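PDB 6VC5: endoglucanase from Komagataeibacter sucrofermentans, which is a family 8 glycosyl hydrolase that probably cleaves internal beta-1,4-glucosidic linkages in cellulose and related beta-glucans. Local coordinates for residues L152-F166 with W174-G188. Residues are numbered along the deposited sequence; the frame is centred on the assembly and turned at random.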
ATOM      1  N   LEU A 152       6.556 -10.744   6.837  1.00  6.58           N
ATOM      2  CA  LEU A 152       5.888  -9.458   6.800  1.00  6.64           C
ATOM      3  C   LEU A 152       6.191  -8.764   5.483  1.00  6.72           C
ATOM      4  O   LEU A 152       7.277  -8.919   4.912  1.00  9.48           O
ATOM      5  CB  LEU A 152       6.360  -8.553   7.961  1.00  8.48           C
ATOM      6  CG  LEU A 152       6.253  -9.115   9.374  1.00  8.62           C
ATOM      7  CD1 LEU A 152       6.778  -8.088  10.386  1.00 11.77           C
ATOM      8  CD2 LEU A 152       4.812  -9.494   9.687  1.00  9.84           C
ATOM      9  N   ASN A 153       5.224  -8.005   4.996  1.00  6.31           N
ATOM     10  CA  ASN A 153       5.450  -7.096   3.880  1.00  6.35           C
ATOM     11  C   ASN A 153       5.390  -5.693   4.470  1.00  7.85           C
ATOM     12  O   ASN A 153       4.319  -5.233   4.873  1.00  6.27           O
ATOM     13  CB  ASN A 153       4.400  -7.313   2.797  1.00  7.49           C
ATOM     14  CG  ASN A 153       4.743  -6.606   1.526  1.00  6.99           C
ATOM     15  OD1 ASN A 153       5.136  -5.438   1.552  1.00  7.05           O
ATOM     16  ND2 ASN A 153       4.633  -7.305   0.400  1.00  7.87           N
ATOM     17  N   LEU A 154       6.543  -5.022   4.544  1.00  8.77           N
ATOM     18  CA  LEU A 154       6.584  -3.722   5.215  1.00  7.74           C
ATOM     19  C   LEU A 154       5.773  -2.675   4.457  1.00  7.95           C
ATOM     20  O   LEU A 154       5.259  -1.731   5.058  1.00  9.39           O
ATOM     21  CB  LEU A 154       8.041  -3.280   5.408  1.00  8.39           C
ATOM     22  CG  LEU A 154       8.875  -4.218   6.297  1.00 10.72           C
ATOM     23  CD1 LEU A 154      10.322  -3.759   6.353  1.00 11.82           C
ATOM     24  CD2 LEU A 154       8.264  -4.308   7.692  1.00 13.73           C
ATOM     25  N   SER A 155       5.624  -2.833   3.141  1.00  6.99           N
ATOM     26  CA  SER A 155       4.801  -1.917   2.362  1.00  8.14           C
ATOM     27  C   SER A 155       3.317  -2.072   2.644  1.00  8.10           C
ATOM     28  O   SER A 155       2.530  -1.251   2.165  1.00 11.10           O
ATOM     29  CB  SER A 155       5.042  -2.103   0.858  1.00  9.82           C
ATOM     30  OG  SER A 155       4.377  -3.256   0.352  1.00  9.83           O
ATOM     31  N   TYR A 156       2.904  -3.105   3.387  1.00  7.40           N
ATOM     32  CA  TYR A 156       1.500  -3.196   3.759  1.00  8.47           C
ATOM     33  C   TYR A 156       1.182  -2.358   4.987  1.00 10.85           C
ATOM     34  O   TYR A 156       0.006  -2.246   5.352  1.00 11.99           O
ATOM     35  CB  TYR A 156       1.061  -4.651   3.989  1.00  8.90           C
ATOM     36  CG  TYR A 156       0.957  -5.524   2.746  1.00  8.72           C
ATOM     37  CD1 TYR A 156       1.550  -5.154   1.538  1.00  9.70           C
ATOM     38  CD2 TYR A 156       0.276  -6.731   2.788  1.00  8.99           C
ATOM     39  CE1 TYR A 156       1.472  -5.973   0.411  1.00  9.80           C
ATOM     40  CE2 TYR A 156       0.193  -7.553   1.673  1.00  9.50           C
ATOM     41  CZ  TYR A 156       0.786  -7.178   0.493  1.00  9.98           C
ATOM     42  OH  TYR A 156       0.692  -8.001  -0.610  1.00 14.27           O
ATOM     43  N   TYR A 157       2.197  -1.773   5.635  1.00 10.73           N
ATOM     44  CA  TYR A 157       1.983  -0.788   6.694  1.00 11.62           C
ATOM     45  C   TYR A 157       1.599   0.522   6.018  1.00 11.15           C
ATOM     46  O   TYR A 157       2.412   1.431   5.815  1.00 10.74           O
ATOM     47  CB  TYR A 157       3.236  -0.621   7.542  1.00 11.99           C
ATOM     48  CG  TYR A 157       3.443  -1.690   8.587  1.00 12.30           C
ATOM     49  CD1 TYR A 157       3.107  -1.461   9.915  1.00 12.36           C
ATOM     50  CD2 TYR A 157       3.991  -2.922   8.247  1.00 14.20           C
ATOM     51  CE1 TYR A 157       3.309  -2.431  10.881  1.00 11.24           C
ATOM     52  CE2 TYR A 157       4.196  -3.904   9.207  1.00 14.35           C
ATOM     53  CZ  TYR A 157       3.856  -3.648  10.524  1.00 13.01           C
ATOM     54  OH  TYR A 157       4.067  -4.626  11.475  1.00 15.08           O
ATOM     55  N   VAL A 158       0.331   0.597   5.630  1.00  9.94           N
ATOM     56  CA  VAL A 158      -0.211   1.790   4.990  1.00  8.45           C
ATOM     57  C   VAL A 158      -0.386   2.817   6.099  1.00  9.48           C
ATOM     58  O   VAL A 158      -1.468   2.951   6.686  1.00  8.95           O
ATOM     59  CB  VAL A 158      -1.519   1.454   4.248  1.00  9.32           C
ATOM     60  CG1 VAL A 158      -2.103   2.694   3.557  1.00  9.90           C
ATOM     61  CG2 VAL A 158      -1.288   0.331   3.227  1.00 11.28           C
ATOM     62  N   MET A 159       0.694   3.527   6.411  1.00 10.09           N
ATOM     63  CA  MET A 159       0.721   4.314   7.640  1.00 10.84           C
ATOM     64  C   MET A 159      -0.403   5.343   7.759  1.00  8.99           C
ATOM     65  O   MET A 159      -0.965   5.459   8.858  1.00  9.47           O
ATOM     66  CB  MET A 159       2.123   4.898   7.879  1.00 12.91           C
ATOM     67  CG  MET A 159       3.191   3.845   8.241  1.00 13.30           C
ATOM     68  SD  MET A 159       2.904   2.977   9.818  1.00 11.29           S
ATOM     69  CE  MET A 159       4.557   2.310  10.171  1.00 15.55           C
ATOM     70  N   PRO A 160      -0.795   6.088   6.718  1.00  9.95           N
ATOM     71  CA  PRO A 160      -1.937   7.013   6.880  1.00  9.36           C
ATOM     72  C   PRO A 160      -3.240   6.311   7.214  1.00  9.09           C
ATOM     73  O   PRO A 160      -4.142   6.926   7.809  1.00 10.66           O
ATOM     74  CB  PRO A 160      -2.033   7.696   5.513  1.00 11.29           C
ATOM     75  CG  PRO A 160      -0.636   7.585   4.950  1.00 14.97           C
ATOM     76  CD  PRO A 160      -0.111   6.271   5.419  1.00 11.35           C
ATOM     77  N   SER A 161      -3.378   5.040   6.831  1.00  8.18           N
ATOM     78  CA  SER A 161      -4.575   4.298   7.198  1.00  8.41           C
ATOM     79  C   SER A 161      -4.547   3.868   8.660  1.00  8.77           C
ATOM     80  O   SER A 161      -5.585   3.901   9.336  1.00  8.82           O
ATOM     81  CB  SER A 161      -4.734   3.079   6.292  1.00  8.58           C
ATOM     82  OG  SER A 161      -5.996   2.498   6.525  1.00  8.60           O
ATOM     83  N   LEU A 162      -3.378   3.444   9.158  1.00  8.69           N
ATOM     84  CA  LEU A 162      -3.252   3.134  10.580  1.00 10.86           C
ATOM     85  C   LEU A 162      -3.510   4.367  11.435  1.00 11.05           C
ATOM     86  O   LEU A 162      -4.138   4.271  12.495  1.00 10.78           O
ATOM     87  CB  LEU A 162      -1.871   2.533  10.872  1.00 11.44           C
ATOM     88  CG  LEU A 162      -1.511   1.254  10.113  1.00 15.77           C
ATOM     89  CD1 LEU A 162      -0.151   0.743  10.578  1.00 18.66           C
ATOM     90  CD2 LEU A 162      -2.573   0.199  10.300  1.00 18.43           C
ATOM     91  N   MET A 163      -3.034   5.537  10.992  1.00  9.94           N
ATOM     92  CA  MET A 163      -3.291   6.774  11.724  1.00 11.16           C
ATOM     93  C   MET A 163      -4.781   7.090  11.737  1.00 11.51           C
ATOM     94  O   MET A 163      -5.324   7.555  12.748  1.00 11.56           O
ATOM     95  CB  MET A 163      -2.533   7.929  11.060  1.00 14.75           C
ATOM     96  CG  MET A 163      -1.021   7.743  10.879  1.00 18.16           C
ATOM     97  SD  MET A 163      -0.144   9.310  10.648  1.00 23.78           S
ATOM     98  CE  MET A 163      -0.699   9.882   9.067  1.00 24.61           C
ATOM     99  N   GLN A 164      -5.457   6.859  10.608  1.00 11.52           N
ATOM    100  CA  GLN A 164      -6.896   7.080  10.557  1.00 10.99           C
ATOM    101  C   GLN A 164      -7.629   6.143  11.508  1.00 10.76           C
ATOM    102  O   GLN A 164      -8.595   6.542  12.167  1.00 12.44           O
ATOM    103  CB  GLN A 164      -7.398   6.885   9.125  1.00 13.59           C
ATOM    104  CG  GLN A 164      -8.885   7.104   8.958  1.00 14.88           C
ATOM    105  CD  GLN A 164      -9.297   8.542   9.193  1.00 18.17           C
ATOM    106  OE1 GLN A 164     -10.217   8.819   9.968  1.00 22.49           O
ATOM    107  NE2 GLN A 164      -8.622   9.466   8.530  1.00 22.61           N
ATOM    108  N   ALA A 165      -7.194   4.880  11.581  1.00  8.89           N
ATOM    109  CA  ALA A 165      -7.841   3.933  12.485  1.00 10.15           C
ATOM    110  C   ALA A 165      -7.733   4.401  13.934  1.00  9.93           C
ATOM    111  O   ALA A 165      -8.695   4.295  14.705  1.00 11.26           O
ATOM    112  CB  ALA A 165      -7.212   2.551  12.310  1.00 10.93           C
ATOM    113  N   PHE A 166      -6.576   4.939  14.318  1.00 10.47           N
ATOM    114  CA  PHE A 166      -6.437   5.478  15.669  1.00 11.63           C
ATOM    115  C   PHE A 166      -7.326   6.697  15.881  1.00 12.86           C
ATOM    116  O   PHE A 166      -7.927   6.855  16.954  1.00 14.13           O
ATOM    117  CB  PHE A 166      -4.984   5.839  15.966  1.00 13.76           C
ATOM    118  CG  PHE A 166      -4.794   6.398  17.345  1.00 14.79           C
ATOM    119  CD1 PHE A 166      -4.951   5.575  18.447  1.00 14.74           C
ATOM    120  CD2 PHE A 166      -4.501   7.738  17.537  1.00 15.78           C
ATOM    121  CE1 PHE A 166      -4.803   6.074  19.736  1.00 15.51           C
ATOM    122  CE2 PHE A 166      -4.351   8.249  18.824  1.00 16.75           C
ATOM    123  CZ  PHE A 166      -4.505   7.410  19.916  1.00 17.33           C
ATOM    124  N   TRP A 174      -3.521   0.435  18.159  1.00 15.99           N
ATOM    125  CA  TRP A 174      -3.083   0.973  16.874  1.00 14.88           C
ATOM    126  C   TRP A 174      -1.778   1.740  17.026  1.00 14.51           C
ATOM    127  O   TRP A 174      -0.899   1.664  16.159  1.00 13.92           O
ATOM    128  CB  TRP A 174      -4.174   1.849  16.252  1.00 15.12           C
ATOM    129  CG  TRP A 174      -5.295   1.068  15.636  1.00 14.99           C
ATOM    130  CD1 TRP A 174      -6.597   1.063  16.037  1.00 16.16           C
ATOM    131  CD2 TRP A 174      -5.215   0.172  14.520  1.00 16.43           C
ATOM    132  NE1 TRP A 174      -7.337   0.229  15.235  1.00 16.13           N
ATOM    133  CE2 TRP A 174      -6.515  -0.332  14.295  1.00 17.47           C
ATOM    134  CE3 TRP A 174      -4.177  -0.251  13.690  1.00 17.31           C
ATOM    135  CZ2 TRP A 174      -6.801  -1.236  13.271  1.00 16.50           C
ATOM    136  CZ3 TRP A 174      -4.465  -1.156  12.677  1.00 19.57           C
ATOM    137  CH2 TRP A 174      -5.765  -1.634  12.480  1.00 16.39           C
ATOM    138  N   THR A 175      -1.626   2.466  18.136  1.00 15.41           N
ATOM    139  CA  THR A 175      -0.373   3.157  18.412  1.00 15.92           C
ATOM    140  C   THR A 175       0.775   2.165  18.544  1.00 15.12           C
ATOM    141  O   THR A 175       1.878   2.410  18.036  1.00 14.80           O
ATOM    142  CB  THR A 175      -0.528   3.977  19.694  1.00 17.12           C
ATOM    143  OG1 THR A 175      -1.654   4.850  19.554  1.00 20.25           O
ATOM    144  CG2 THR A 175       0.721   4.809  19.955  1.00 19.17           C
ATOM    145  N   LYS A 176       0.520   1.024  19.193  1.00 14.98           N
ATOM    146  CA  LYS A 176       1.561   0.015  19.362  1.00 15.72           C
ATOM    147  C   LYS A 176       1.935  -0.622  18.028  1.00 14.04           C
ATOM    148  O   LYS A 176       3.119  -0.845  17.753  1.00 13.28           O
ATOM    149  CB  LYS A 176       1.110  -1.054  20.355  1.00 18.51           C
ATOM    150  CG  LYS A 176       2.188  -2.085  20.677  1.00 21.31           C
ATOM    151  CD  LYS A 176       1.719  -3.083  21.724  1.00 23.73           C
ATOM    152  CE  LYS A 176       2.901  -3.772  22.399  1.00 26.08           C
ATOM    153  NZ  LYS A 176       3.533  -4.804  21.520  1.00 25.65           N
ATOM    154  N   VAL A 177       0.943  -0.909  17.183  1.00 12.85           N
ATOM    155  CA  VAL A 177       1.228  -1.475  15.862  1.00 12.15           C
ATOM    156  C   VAL A 177       2.096  -0.528  15.041  1.00 11.90           C
ATOM    157  O   VAL A 177       3.078  -0.946  14.407  1.00 11.91           O
ATOM    158  CB  VAL A 177      -0.075  -1.832  15.130  1.00 11.88           C
ATOM    159  CG1 VAL A 177       0.238  -2.222  13.673  1.00 14.16           C
ATOM    160  CG2 VAL A 177      -0.782  -2.960  15.838  1.00 14.75           C
ATOM    161  N   MET A 178       1.739   0.763  15.026  1.00 12.06           N
ATOM    162  CA  MET A 178       2.503   1.757  14.275  1.00 12.39           C
ATOM    163  C   MET A 178       3.917   1.898  14.828  1.00 13.37           C
ATOM    164  O   MET A 178       4.889   1.939  14.065  1.00 13.96           O
ATOM    165  CB  MET A 178       1.781   3.115  14.326  1.00 13.58           C
ATOM    166  CG  MET A 178       0.670   3.311  13.289  1.00 13.03           C
ATOM    167  SD  MET A 178      -0.127   4.962  13.336  1.00 11.61           S
ATOM    168  CE  MET A 178      -1.265   4.771  14.720  1.00 15.17           C
ATOM    169  N   GLY A 179       4.045   1.991  16.156  1.00 13.47           N
ATOM    170  CA  GLY A 179       5.355   2.203  16.751  1.00 13.81           C
ATOM    171  C   GLY A 179       6.261   0.997  16.609  1.00 14.51           C
ATOM    172  O   GLY A 179       7.463   1.137  16.354  1.00 15.34           O
ATOM    173  N   ASP A 180       5.706  -0.202  16.776  1.00 15.28           N
ATOM    174  CA  ASP A 180       6.503  -1.396  16.516  1.00 15.05           C
ATOM    175  C   ASP A 180       6.855  -1.504  15.039  1.00 14.15           C
ATOM    176  O   ASP A 180       7.952  -1.963  14.698  1.00 15.27           O
ATOM    177  CB  ASP A 180       5.763  -2.654  16.980  1.00 16.91           C
ATOM    178  CG  ASP A 180       5.646  -2.741  18.501  1.00 20.53           C
ATOM    179  OD1 ASP A 180       6.294  -1.931  19.201  1.00 22.88           O
ATOM    180  OD2 ASP A 180       4.905  -3.619  18.997  1.00 21.41           O
ATOM    181  N   GLY A 181       5.943  -1.084  14.152  1.00 12.91           N
ATOM    182  CA  GLY A 181       6.247  -1.086  12.728  1.00 12.12           C
ATOM    183  C   GLY A 181       7.448  -0.223  12.383  1.00 12.16           C
ATOM    184  O   GLY A 181       8.310  -0.628  11.598  1.00 12.68           O
ATOM    185  N   LEU A 182       7.536   0.970  12.985  1.00 13.77           N
ATOM    186  CA  LEU A 182       8.698   1.829  12.771  1.00 15.19           C
ATOM    187  C   LEU A 182       9.976   1.175  13.279  1.00 14.24           C
ATOM    188  O   LEU A 182      11.031   1.282  12.640  1.00 14.86           O
ATOM    189  CB  LEU A 182       8.481   3.175  13.460  1.00 17.04           C
ATOM    190  CG  LEU A 182       7.403   4.046  12.818  1.00 19.42           C
ATOM    191  CD1 LEU A 182       7.079   5.256  13.684  1.00 20.21           C
ATOM    192  CD2 LEU A 182       7.858   4.482  11.447  1.00 20.87           C
ATOM    193  N   GLN A 183       9.901   0.496  14.427  1.00 14.06           N
ATOM    194  CA  GLN A 183      11.058  -0.228  14.950  1.00 14.94           C
ATOM    195  C   GLN A 183      11.477  -1.345  14.002  1.00 14.07           C
ATOM    196  O   GLN A 183      12.672  -1.542  13.746  1.00 15.15           O
ATOM    197  CB  GLN A 183      10.728  -0.817  16.318  1.00 19.24           C
ATOM    198  CG  GLN A 183      10.581   0.203  17.425  1.00 22.03           C
ATOM    199  CD  GLN A 183      10.377  -0.455  18.771  1.00 26.41           C
ATOM    200  OE1 GLN A 183       9.786   0.133  19.679  1.00 30.74           O
ATOM    201  NE2 GLN A 183      10.869  -1.680  18.914  1.00 28.17           N
ATOM    202  N   ILE A 184      10.503  -2.083  13.468  1.00 11.05           N
ATOM    203  CA  ILE A 184      10.804  -3.181  12.554  1.00 10.06           C
ATOM    204  C   ILE A 184      11.412  -2.653  11.256  1.00 10.04           C
ATOM    205  O   ILE A 184      12.360  -3.240  10.714  1.00 11.82           O
ATOM    206  CB  ILE A 184       9.530  -4.004  12.300  1.00  9.99           C
ATOM    207  CG1 ILE A 184       9.154  -4.799  13.549  1.00 11.07           C
ATOM    208  CG2 ILE A 184       9.710  -4.912  11.080  1.00 10.91           C
ATOM    209  CD1 ILE A 184       7.685  -5.176  13.625  1.00 13.56           C
ATOM    210  N   ILE A 185      10.871  -1.551  10.729  1.00 10.19           N
ATOM    211  CA  ILE A 185      11.411  -0.971   9.497  1.00 12.10           C
ATOM    212  C   ILE A 185      12.836  -0.476   9.706  1.00 13.48           C
ATOM    213  O   ILE A 185      13.700  -0.651   8.842  1.00 16.62           O
ATOM    214  CB  ILE A 185      10.489   0.138   8.959  1.00 13.27           C
ATOM    215  CG1 ILE A 185       9.188  -0.467   8.432  1.00 15.06           C
ATOM    216  CG2 ILE A 185      11.193   0.930   7.866  1.00 15.38           C
ATOM    217  CD1 ILE A 185       8.100   0.565   8.172  1.00 15.33           C
ATOM    218  N   ALA A 186      13.103   0.162  10.845  1.00 14.12           N
ATOM    219  CA  ALA A 186      14.455   0.633  11.121  1.00 15.04           C
ATOM    220  C   ALA A 186      15.451  -0.521  11.143  1.00 15.12           C
ATOM    221  O   ALA A 186      16.557  -0.406  10.600  1.00 17.74           O
ATOM    222  CB  ALA A 186      14.483   1.393  12.447  1.00 16.26           C
ATOM    223  N   LYS A 187      15.060  -1.658  11.732  1.00 12.67           N
ATOM    224  CA  LYS A 187      15.987  -2.772  11.899  1.00 13.23           C
ATOM    225  C   LYS A 187      16.061  -3.670  10.670  1.00 13.43           C
ATOM    226  O   LYS A 187      17.133  -4.208  10.359  1.00 13.40           O
ATOM    227  CB  LYS A 187      15.607  -3.611  13.115  1.00 17.58           C
ATOM    228  CG  LYS A 187      16.650  -4.664  13.414  1.00 21.43           C
ATOM    229  CD  LYS A 187      16.190  -5.631  14.456  1.00 24.33           C
ATOM    230  CE  LYS A 187      17.381  -6.323  15.093  1.00 26.11           C
ATOM    231  NZ  LYS A 187      18.377  -6.750  14.064  1.00 28.17           N
ATOM    232  N   GLY A 188      14.943  -3.867   9.981  1.00 10.90           N
ATOM    233  CA  GLY A 188      14.876  -4.798   8.868  1.00  9.90           C
ATOM    234  C   GLY A 188      15.339  -4.181   7.567  1.00 11.24           C
ATOM    235  O   GLY A 188      14.576  -4.105   6.599  1.00 12.77           O
TER
HETATM  236  O   HOH W   1       3.902  -3.540  13.974  1.00 17.65           O
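Trp174 lays one face of its indole over the methyl of Ala165, a CH-pi contact in which CB of Ala165 stands 3.7 Å from the centroid of the five-membered ring of Trp174 and 15° off its normal. The six-membered ring meets Leu162 obliquely, with CD2 of Leu162 3.3 Å from CZ3 of Trp174, a tight fit. With Trp174 cut back to an alanine, CB of Ala165 and CD2 of Leu162 would probably lose the indole they pack against, opening a gap between the helices. Met178 is a knob in a hole formed by Met159, Leu162, Met163 and Phe166. Its CG lies 3.6 Å from CB of Leu162, and the bend at chi3 (-80°) carries its CE against the backbone carbonyl of Leu162 and towards CB of Phe166. The Phe166 ring receives OG1 of Thr175 over one face, offset toward the rim. Further along, Tyr157 brings CE1 to within 3.7 Å of CA of Gly181; with no side chain at Gly181, the ring can lie directly against its backbone. No direct hydrogen bond joins the segments, but a water accepts from OH of Tyr157 (2.7 Å) and donates to O of Val177 (2.8 Å); the hydroxyl is also hydrogen-bonded to N of Leu137. Leu154 closes the far end, its CD2 3.7 Å from CG2 of Ile184 and also against CG1 of Ile185. Helices 159-166 and 174-187 run nearly antiparallel as an alpha-hairpin, crossing at -156° with axes 9.6 Å apart; such hairpins build the (alpha/alpha)6 barrel of glycosyl hydrolase family 8. Helix 110-126 packs against Ala165 and Trp174, helix 90-106 meets Ser161 and Gln164, helix 225-232 touches Pro160 and Leu182, and OD2 of Asp180 is hydrogen-bonded to N of Thr135 in strand 134-137.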